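Local coordinates for RagB/SusD family nutrient uptake outer membrane protein (Bacteroides thetaiotaomicron, PDB 7KV2) that probably binds beta-glucan at the cell surface, as a SusD-family outer-membrane protein for nutrient uptake in a gut bacterium, at residues P300-P305 with R317-C322; N340-N345 with L375-A380. All coordinates share one frame; numbering follows the deposited sequence.

Contact 1 of 2, residues P300-P305 with R317-C322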
ATOM      1  N   PRO A 300      -2.038  10.916  -7.125  1.00 14.35           N
ATOM      2  CA  PRO A 300      -3.213  11.773  -7.337  1.00 14.85           C
ATOM      3  C   PRO A 300      -3.435  12.105  -8.815  1.00 15.29           C
ATOM      4  O   PRO A 300      -4.561  12.191  -9.211  1.00 15.44           O
ATOM      5  CB  PRO A 300      -2.940  12.993  -6.458  1.00 15.39           C
ATOM      6  CG  PRO A 300      -2.032  12.458  -5.384  1.00 15.34           C
ATOM      7  CD  PRO A 300      -1.130  11.503  -6.134  1.00 15.05           C
ATOM      8  N   THR A 301      -2.381  12.280  -9.601  1.00 14.83           N
ATOM      9  CA  THR A 301      -2.533  12.549 -11.055  1.00 15.18           C
ATOM     10  C   THR A 301      -3.208  11.320 -11.682  1.00 14.89           C
ATOM     11  O   THR A 301      -4.114  11.474 -12.529  1.00 16.75           O
ATOM     12  CB  THR A 301      -1.194  12.880 -11.726  1.00 18.06           C
ATOM     13  OG1 THR A 301      -0.696  14.129 -11.205  1.00 18.05           O
ATOM     14  CG2 THR A 301      -1.367  12.986 -13.228  1.00 18.09           C
ATOM     15  N   LEU A 302      -2.783  10.118 -11.317  1.00 15.72           N
ATOM     16  CA  LEU A 302      -3.306   8.864 -11.947  1.00 15.55           C
ATOM     17  C   LEU A 302      -4.822   8.747 -11.774  1.00 15.77           C
ATOM     18  O   LEU A 302      -5.493   8.476 -12.794  1.00 16.26           O
ATOM     19  CB  LEU A 302      -2.621   7.648 -11.332  1.00 15.97           C
ATOM     20  CG  LEU A 302      -1.152   7.514 -11.716  1.00 17.82           C
ATOM     21  CD1 LEU A 302      -0.444   6.451 -10.903  1.00 16.86           C
ATOM     22  CD2 LEU A 302      -1.016   7.203 -13.193  1.00 21.87           C
ATOM     23  N   ILE A 303      -5.380   9.096 -10.605  1.00 15.45           N
ATOM     24  CA  ILE A 303      -6.751   8.645 -10.209  1.00 14.22           C
ATOM     25  C   ILE A 303      -7.738   9.806 -10.048  1.00 15.25           C
ATOM     26  O   ILE A 303      -8.872   9.549  -9.664  1.00 15.21           O
ATOM     27  CB  ILE A 303      -6.632   7.811  -8.926  1.00 15.18           C
ATOM     28  CG1 ILE A 303      -6.221   8.718  -7.757  1.00 16.79           C
ATOM     29  CG2 ILE A 303      -5.693   6.624  -9.129  1.00 14.95           C
ATOM     30  CD1 ILE A 303      -6.330   8.088  -6.396  1.00 17.68           C
ATOM     31  N   SER A 304      -7.368  11.025 -10.430  1.00 14.09           N
ATOM     32  CA  SER A 304      -8.287  12.188 -10.401  1.00 14.34           C
ATOM     33  C   SER A 304      -8.948  12.374 -11.758  1.00 15.81           C
ATOM     34  O   SER A 304      -8.487  11.829 -12.768  1.00 15.81           O
ATOM     35  CB  SER A 304      -7.519  13.357  -9.909  1.00 15.43           C
ATOM     36  OG  SER A 304      -7.081  13.071  -8.570  1.00 15.59           O
ATOM     37  N   PRO A 305     -10.090  13.075 -11.805  1.00 15.44           N
ATOM     38  CA  PRO A 305     -10.934  13.106 -12.998  1.00 17.16           C
ATOM     39  C   PRO A 305     -10.200  13.828 -14.135  1.00 17.44           C
ATOM     40  O   PRO A 305      -9.524  14.816 -13.959  1.00 17.59           O
ATOM     41  CB  PRO A 305     -12.192  13.880 -12.636  1.00 15.92           C
ATOM     42  CG  PRO A 305     -12.106  14.088 -11.146  1.00 17.53           C
ATOM     43  CD  PRO A 305     -10.674  13.846 -10.699  1.00 16.09           C
ATOM     44  N   ARG A 317      -7.385  18.056 -11.488  1.00 17.96           N
ATOM     45  CA  ARG A 317      -7.558  17.044 -12.544  1.00 17.39           C
ATOM     46  C   ARG A 317      -6.511  15.938 -12.434  1.00 16.84           C
ATOM     47  O   ARG A 317      -5.447  16.102 -11.864  1.00 16.32           O
ATOM     48  CB  ARG A 317      -7.465  17.724 -13.919  1.00 18.43           C
ATOM     49  CG  ARG A 317      -6.086  18.285 -14.243  1.00 20.41           C
ATOM     50  CD  ARG A 317      -6.202  19.340 -15.318  1.00 24.24           C
ATOM     51  NE  ARG A 317      -4.874  19.676 -15.758  1.00 28.40           N
ATOM     52  CZ  ARG A 317      -4.477  20.894 -16.086  1.00 32.25           C
ATOM     53  NH1 ARG A 317      -5.313  21.911 -16.007  1.00 29.45           N
ATOM     54  NH2 ARG A 317      -3.229  21.070 -16.514  1.00 34.48           N
ATOM     55  N   GLY A 318      -6.784  14.851 -13.135  1.00 15.93           N
ATOM     56  CA  GLY A 318      -5.862  13.729 -13.272  1.00 16.25           C
ATOM     57  C   GLY A 318      -6.114  13.011 -14.568  1.00 15.93           C
ATOM     58  O   GLY A 318      -6.611  13.676 -15.498  1.00 16.08           O
ATOM     59  N   TRP A 319      -5.817  11.708 -14.618  1.00 16.38           N
ATOM     60  CA  TRP A 319      -5.924  10.907 -15.863  1.00 14.96           C
ATOM     61  C   TRP A 319      -7.104   9.926 -15.873  1.00 16.59           C
ATOM     62  O   TRP A 319      -7.204   9.164 -16.839  1.00 16.82           O
ATOM     63  CB  TRP A 319      -4.593  10.197 -16.073  1.00 16.26           C
ATOM     64  CG  TRP A 319      -3.449  11.120 -16.328  1.00 17.19           C
ATOM     65  CD1 TRP A 319      -3.476  12.408 -16.767  1.00 18.89           C
ATOM     66  CD2 TRP A 319      -2.064  10.754 -16.258  1.00 17.98           C
ATOM     67  NE1 TRP A 319      -2.193  12.870 -16.924  1.00 19.87           N
ATOM     68  CE2 TRP A 319      -1.311  11.880 -16.628  1.00 18.49           C
ATOM     69  CE3 TRP A 319      -1.406   9.585 -15.891  1.00 20.49           C
ATOM     70  CZ2 TRP A 319       0.080  11.882 -16.606  1.00 20.59           C
ATOM     71  CZ3 TRP A 319      -0.027   9.580 -15.875  1.00 22.35           C
ATOM     72  CH2 TRP A 319       0.697  10.719 -16.233  1.00 19.93           C
ATOM     73  N   GLY A 320      -7.955   9.905 -14.839  1.00 15.44           N
ATOM     74  CA  GLY A 320      -9.192   9.111 -14.754  1.00 15.85           C
ATOM     75  C   GLY A 320      -8.957   7.599 -14.613  1.00 15.75           C
ATOM     76  O   GLY A 320      -9.819   6.790 -15.045  1.00 16.06           O
ATOM     77  N   PHE A 321      -7.853   7.191 -14.022  1.00 15.32           N
ATOM     78  CA  PHE A 321      -7.683   5.799 -13.575  1.00 14.65           C
ATOM     79  C   PHE A 321      -8.386   5.578 -12.246  1.00 18.34           C
ATOM     80  O   PHE A 321      -8.604   6.532 -11.445  1.00 15.80           O
ATOM     81  CB  PHE A 321      -6.227   5.373 -13.535  1.00 15.44           C
ATOM     82  CG  PHE A 321      -5.574   5.318 -14.904  1.00 15.99           C
ATOM     83  CD1 PHE A 321      -5.697   4.208 -15.721  1.00 16.43           C
ATOM     84  CD2 PHE A 321      -4.769   6.360 -15.339  1.00 16.56           C
ATOM     85  CE1 PHE A 321      -5.083   4.170 -16.974  1.00 15.61           C
ATOM     86  CE2 PHE A 321      -4.155   6.339 -16.586  1.00 18.43           C
ATOM     87  CZ  PHE A 321      -4.286   5.219 -17.389  1.00 17.38           C
ATOM     88  N   CYS A 322      -8.666   4.292 -12.002  1.00 15.28           N
ATOM     89  CA  CYS A 322      -9.271   3.760 -10.773  1.00 15.23           C
ATOM     90  C   CYS A 322     -10.452   4.590 -10.280  1.00 16.38           C
ATOM     91  O   CYS A 322     -10.467   4.929  -9.099  1.00 17.26           O
ATOM     92  CB  CYS A 322      -8.213   3.634  -9.702  1.00 17.92           C
ATOM     93  SG  CYS A 322      -6.955   2.411 -10.148  1.00 20.31           S
TER
HETATM   94  O   HOH W   1      -2.599  16.493 -12.140  1.00 37.00           O
HETATM   95  O   HOH W   2     -10.185   7.570  -8.299  1.00 14.49           O
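Thr301 holds CG2 anti to its backbone N, and Trp319 holds CG anti to its carbonyl carbon (chi1 -65°). The methyl CG2 thereby sits over one face of the indole, 3.7 Å from the centroid of the five-membered ring of Trp319. This is a CH-pi contact close to the ring normal. Leu302 reaches the six-membered part of the same ring obliquely, with CD2 at 3.6 Å from Trp319 CE3.

Four backbone hydrogen bonds join the two segments. The last turn of helix 299-303 and the residues after it offer four carbonyls, and loop 317-322 answers with four N-H groups. Trp319 N donates to Thr301 O at 2.7 Å, nearly along the C=O axis. Phe321 N donates to Leu302 O at 3.0 Å, and that oxygen also lies in plane at the edge of the Phe321 ring. Gly320 N bonds Ser304 O. Gly318 N bonds Pro305 O from above the carbonyl plane. Gly318 CA lies only 2.9 Å from Thr301 O, and a beta carbon here would collide with that oxygen and with Ser304 CB. Gly320 has a positive phi (70°), which favours glycine.

A water donates to Thr301 OG1 and Arg317 O. The same hydroxyl is also hydrogen-bonded to Glu393 O and Trp396 NE1. A second water joins Ile303 O to Cys322 O at the other end of the loop. The Ser304 hydroxyl turns back to Pro300 O at 2.7 Å.

Outside the pair, Tyr67 meets the Trp319 ring edge-to-face, and Phe321 meets Trp94. A bound buffer molecule lies about 4 Å from the Phe321 side chain. Within the SusD-family region, loop 317-322 thus packs against the end of helix 299-303 and the residues that follow it.

Contact 2 of 2, residues N340-N345 with L375-A380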
ATOM      1  N   ASN A 340     -18.050   9.132   2.381  1.00 18.29           N
ATOM      2  CA  ASN A 340     -17.612  10.348   1.651  1.00 20.31           C
ATOM      3  C   ASN A 340     -16.094  10.533   1.715  1.00 17.54           C
ATOM      4  O   ASN A 340     -15.542  11.132   0.743  1.00 18.31           O
ATOM      5  CB  ASN A 340     -18.417  11.580   2.065  1.00 22.15           C
ATOM      6  CG  ASN A 340     -19.887  11.406   1.751  1.00 25.50           C
ATOM      7  OD1 ASN A 340     -20.308  10.392   1.189  1.00 26.39           O
ATOM      8  ND2 ASN A 340     -20.686  12.357   2.194  1.00 28.46           N
ATOM      9  N   ALA A 341     -15.412   9.959   2.715  1.00 16.57           N
ATOM     10  CA  ALA A 341     -13.950  10.083   2.820  1.00 15.27           C
ATOM     11  C   ALA A 341     -13.288   9.156   1.789  1.00 13.68           C
ATOM     12  O   ALA A 341     -12.088   9.334   1.516  1.00 14.14           O
ATOM     13  CB  ALA A 341     -13.467   9.726   4.185  1.00 15.31           C
ATOM     14  N   THR A 342     -14.035   8.152   1.337  1.00 14.33           N
ATOM     15  CA  THR A 342     -13.559   7.147   0.342  1.00 14.67           C
ATOM     16  C   THR A 342     -14.002   7.572  -1.053  1.00 15.22           C
ATOM     17  O   THR A 342     -13.184   7.436  -2.015  1.00 16.95           O
ATOM     18  CB  THR A 342     -14.051   5.732   0.674  1.00 14.55           C
ATOM     19  OG1 THR A 342     -13.524   5.377   1.960  1.00 14.50           O
ATOM     20  CG2 THR A 342     -13.678   4.715  -0.377  1.00 13.53           C
ATOM     21  N   CYS A 343     -15.259   7.969  -1.205  1.00 14.49           N
ATOM     22  CA  CYS A 343     -15.937   8.114  -2.525  1.00 14.99           C
ATOM     23  C   CYS A 343     -16.272   9.593  -2.722  1.00 16.47           C
ATOM     24  O   CYS A 343     -17.191  10.075  -2.089  1.00 18.38           O
ATOM     25  CB  CYS A 343     -17.221   7.297  -2.564  1.00 15.64           C
ATOM     26  SG  CYS A 343     -17.090   5.592  -1.994  1.00 18.24           S
ATOM     27  N   TRP A 344     -15.528  10.301  -3.565  1.00 17.31           N
ATOM     28  CA  TRP A 344     -15.772  11.727  -3.856  1.00 17.78           C
ATOM     29  C   TRP A 344     -16.676  11.749  -5.084  1.00 18.66           C
ATOM     30  O   TRP A 344     -16.288  11.203  -6.110  1.00 16.61           O
ATOM     31  CB  TRP A 344     -14.473  12.510  -4.053  1.00 19.14           C
ATOM     32  CG  TRP A 344     -14.713  13.889  -4.570  1.00 19.74           C
ATOM     33  CD1 TRP A 344     -15.475  14.867  -3.991  1.00 21.66           C
ATOM     34  CD2 TRP A 344     -14.197  14.450  -5.781  1.00 19.30           C
ATOM     35  NE1 TRP A 344     -15.450  16.007  -4.754  1.00 22.82           N
ATOM     36  CE2 TRP A 344     -14.651  15.783  -5.850  1.00 18.07           C
ATOM     37  CE3 TRP A 344     -13.327  13.987  -6.772  1.00 19.44           C
ATOM     38  CZ2 TRP A 344     -14.375  16.607  -6.936  1.00 18.39           C
ATOM     39  CZ3 TRP A 344     -13.001  14.831  -7.812  1.00 19.86           C
ATOM     40  CH2 TRP A 344     -13.520  16.121  -7.896  1.00 17.28           C
ATOM     41  N   ASN A 345     -17.904  12.241  -4.919  1.00 18.54           N
ATOM     42  CA  ASN A 345     -18.916  12.298  -5.997  1.00 20.01           C
ATOM     43  C   ASN A 345     -18.642  13.533  -6.853  1.00 22.20           C
ATOM     44  O   ASN A 345     -19.344  14.598  -6.709  1.00 20.73           O
ATOM     45  CB  ASN A 345     -20.325  12.271  -5.395  1.00 24.22           C
ATOM     46  CG  ASN A 345     -21.385  11.927  -6.415  1.00 24.09           C
ATOM     47  OD1 ASN A 345     -21.148  12.006  -7.617  1.00 23.30           O
ATOM     48  ND2 ASN A 345     -22.543  11.498  -5.922  1.00 26.47           N
ATOM     49  N   LEU A 375     -11.513   8.223  -5.879  1.00 14.08           N
ATOM     50  CA  LEU A 375     -10.972   7.828  -4.556  1.00 14.35           C
ATOM     51  C   LEU A 375     -10.494   9.106  -3.863  1.00 13.45           C
ATOM     52  O   LEU A 375      -9.387   9.614  -4.138  1.00 15.01           O
ATOM     53  CB  LEU A 375      -9.842   6.820  -4.732  1.00 13.56           C
ATOM     54  CG  LEU A 375      -9.196   6.335  -3.437  1.00 14.54           C
ATOM     55  CD1 LEU A 375     -10.183   5.538  -2.601  1.00 15.71           C
ATOM     56  CD2 LEU A 375      -7.985   5.479  -3.750  1.00 14.58           C
ATOM     57  N   GLU A 376     -11.314   9.587  -2.938  1.00 15.06           N
ATOM     58  CA  GLU A 376     -11.058  10.839  -2.195  1.00 14.66           C
ATOM     59  C   GLU A 376      -9.765  10.769  -1.404  1.00 16.04           C
ATOM     60  O   GLU A 376      -9.085  11.800  -1.319  1.00 15.47           O
ATOM     61  CB  GLU A 376     -12.275  11.122  -1.313  1.00 16.20           C
ATOM     62  CG  GLU A 376     -12.134  12.368  -0.449  1.00 16.78           C
ATOM     63  CD  GLU A 376     -11.970  13.694  -1.175  1.00 20.39           C
ATOM     64  OE1 GLU A 376     -11.995  13.713  -2.412  1.00 19.90           O
ATOM     65  OE2 GLU A 376     -11.707  14.694  -0.490  1.00 25.84           O
ATOM     66  N   LYS A 377      -9.401   9.606  -0.844  1.00 15.21           N
ATOM     67  CA  LYS A 377      -8.227   9.483   0.036  1.00 15.57           C
ATOM     68  C   LYS A 377      -6.975  10.053  -0.632  1.00 15.72           C
ATOM     69  O   LYS A 377      -6.132  10.632   0.075  1.00 15.78           O
ATOM     70  CB  LYS A 377      -7.961   8.037   0.409  1.00 15.51           C
ATOM     71  CG  LYS A 377      -9.058   7.411   1.244  1.00 16.00           C
ATOM     72  CD  LYS A 377      -8.807   5.962   1.552  1.00 14.26           C
ATOM     73  CE  LYS A 377      -9.948   5.329   2.333  1.00 14.94           C
ATOM     74  NZ  LYS A 377      -9.731   3.892   2.669  1.00 14.52           N
ATOM     75  N   TYR A 378      -6.796   9.811  -1.931  1.00 13.88           N
ATOM     76  CA  TYR A 378      -5.564  10.159  -2.677  1.00 13.68           C
ATOM     77  C   TYR A 378      -5.893  11.058  -3.869  1.00 13.15           C
ATOM     78  O   TYR A 378      -5.095  11.154  -4.815  1.00 14.79           O
ATOM     79  CB  TYR A 378      -4.786   8.889  -3.043  1.00 13.83           C
ATOM     80  CG  TYR A 378      -4.217   8.199  -1.822  1.00 14.42           C
ATOM     81  CD1 TYR A 378      -3.336   8.870  -0.978  1.00 13.81           C
ATOM     82  CD2 TYR A 378      -4.604   6.912  -1.474  1.00 14.28           C
ATOM     83  CE1 TYR A 378      -2.840   8.257   0.157  1.00 14.54           C
ATOM     84  CE2 TYR A 378      -4.084   6.280  -0.366  1.00 14.08           C
ATOM     85  CZ  TYR A 378      -3.197   6.950   0.452  1.00 14.59           C
ATOM     86  OH  TYR A 378      -2.673   6.335   1.554  1.00 15.23           O
ATOM     87  N   ALA A 379      -7.051  11.710  -3.841  1.00 14.42           N
ATOM     88  CA  ALA A 379      -7.461  12.659  -4.882  1.00 13.73           C
ATOM     89  C   ALA A 379      -6.503  13.864  -4.884  1.00 13.94           C
ATOM     90  O   ALA A 379      -5.892  14.195  -3.849  1.00 15.17           O
ATOM     91  CB  ALA A 379      -8.863  13.108  -4.635  1.00 16.50           C
ATOM     92  N   ALA A 380      -6.344  14.449  -6.066  1.00 14.26           N
ATOM     93  CA  ALA A 380      -5.598  15.704  -6.286  1.00 15.46           C
ATOM     94  C   ALA A 380      -6.392  16.853  -5.649  1.00 16.52           C
ATOM     95  O   ALA A 380      -7.539  17.178  -6.095  1.00 17.22           O
ATOM     96  CB  ALA A 380      -5.357  15.925  -7.749  1.00 15.82           C
TER
HETATM   97  O   HOH W   3     -12.399   2.907   2.974  1.00 14.80           O
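Glu376 meets residues 340-345 with both backbone and side chain. Its N donates to Thr342 O at 3.0 Å, coming from above the carbonyl plane. CB lies 3.4 Å from Ala341 O, and CG lies near Asn340 O. The chain bends at CD (chi2 62°). OE1 lies 3.2 Å from Trp344 CB, with the carboxylate 46° from the indole plane.

Lys377 runs extended alongside Thr342, both pointing the same way, with CE 3.6 Å from Thr342 OG1. A water donates to that hydroxyl and accepts from Lys377 NZ.

The next shell fixes these groups. His315 hydrogen-bonds Glu376 OE1 through NE2 and stacks on the Trp344 ring, whose NE1 bonds Asp313. Thr342 OG1 also bonds Arg338 O, while Lys377 NZ bonds Val458 O and forms a salt bridge with Glu460. An alanine in place of Glu376 would probably leave His315 without its carboxylate mate and open a gap beside Trp344 CB.

Cys343 faces Leu375 as an antiparallel non-hydrogen-bonded pair. Helix 337-342 thus runs straight into a two-stranded antiparallel ribbon, 343-345 with 373-375, whose exit turns into a 3-10 segment.

The centres of contact 1 and contact 2 are about 11 Å apart, and the two touch directly. Segment 300-305 of contact 1 reaches both segments of contact 2. Its Ser304 OG lies 3.0 Å from Ala380 N, a probable hydrogen bond. Pro300 CB packs at 3.3 Å from Tyr378 O. Pro305 CG packs at 3.5 Å from Trp344 CZ3. Helix 299-303 therefore has loop 317-322 at contact 1 and residues 375-380 of contact 2 packed on it. Both segments of contact 1 come earlier in the chain than those of contact 2. A buffer molecule lies near Phe321 of contact 1; it may mark a pocket, but it is not a glycan.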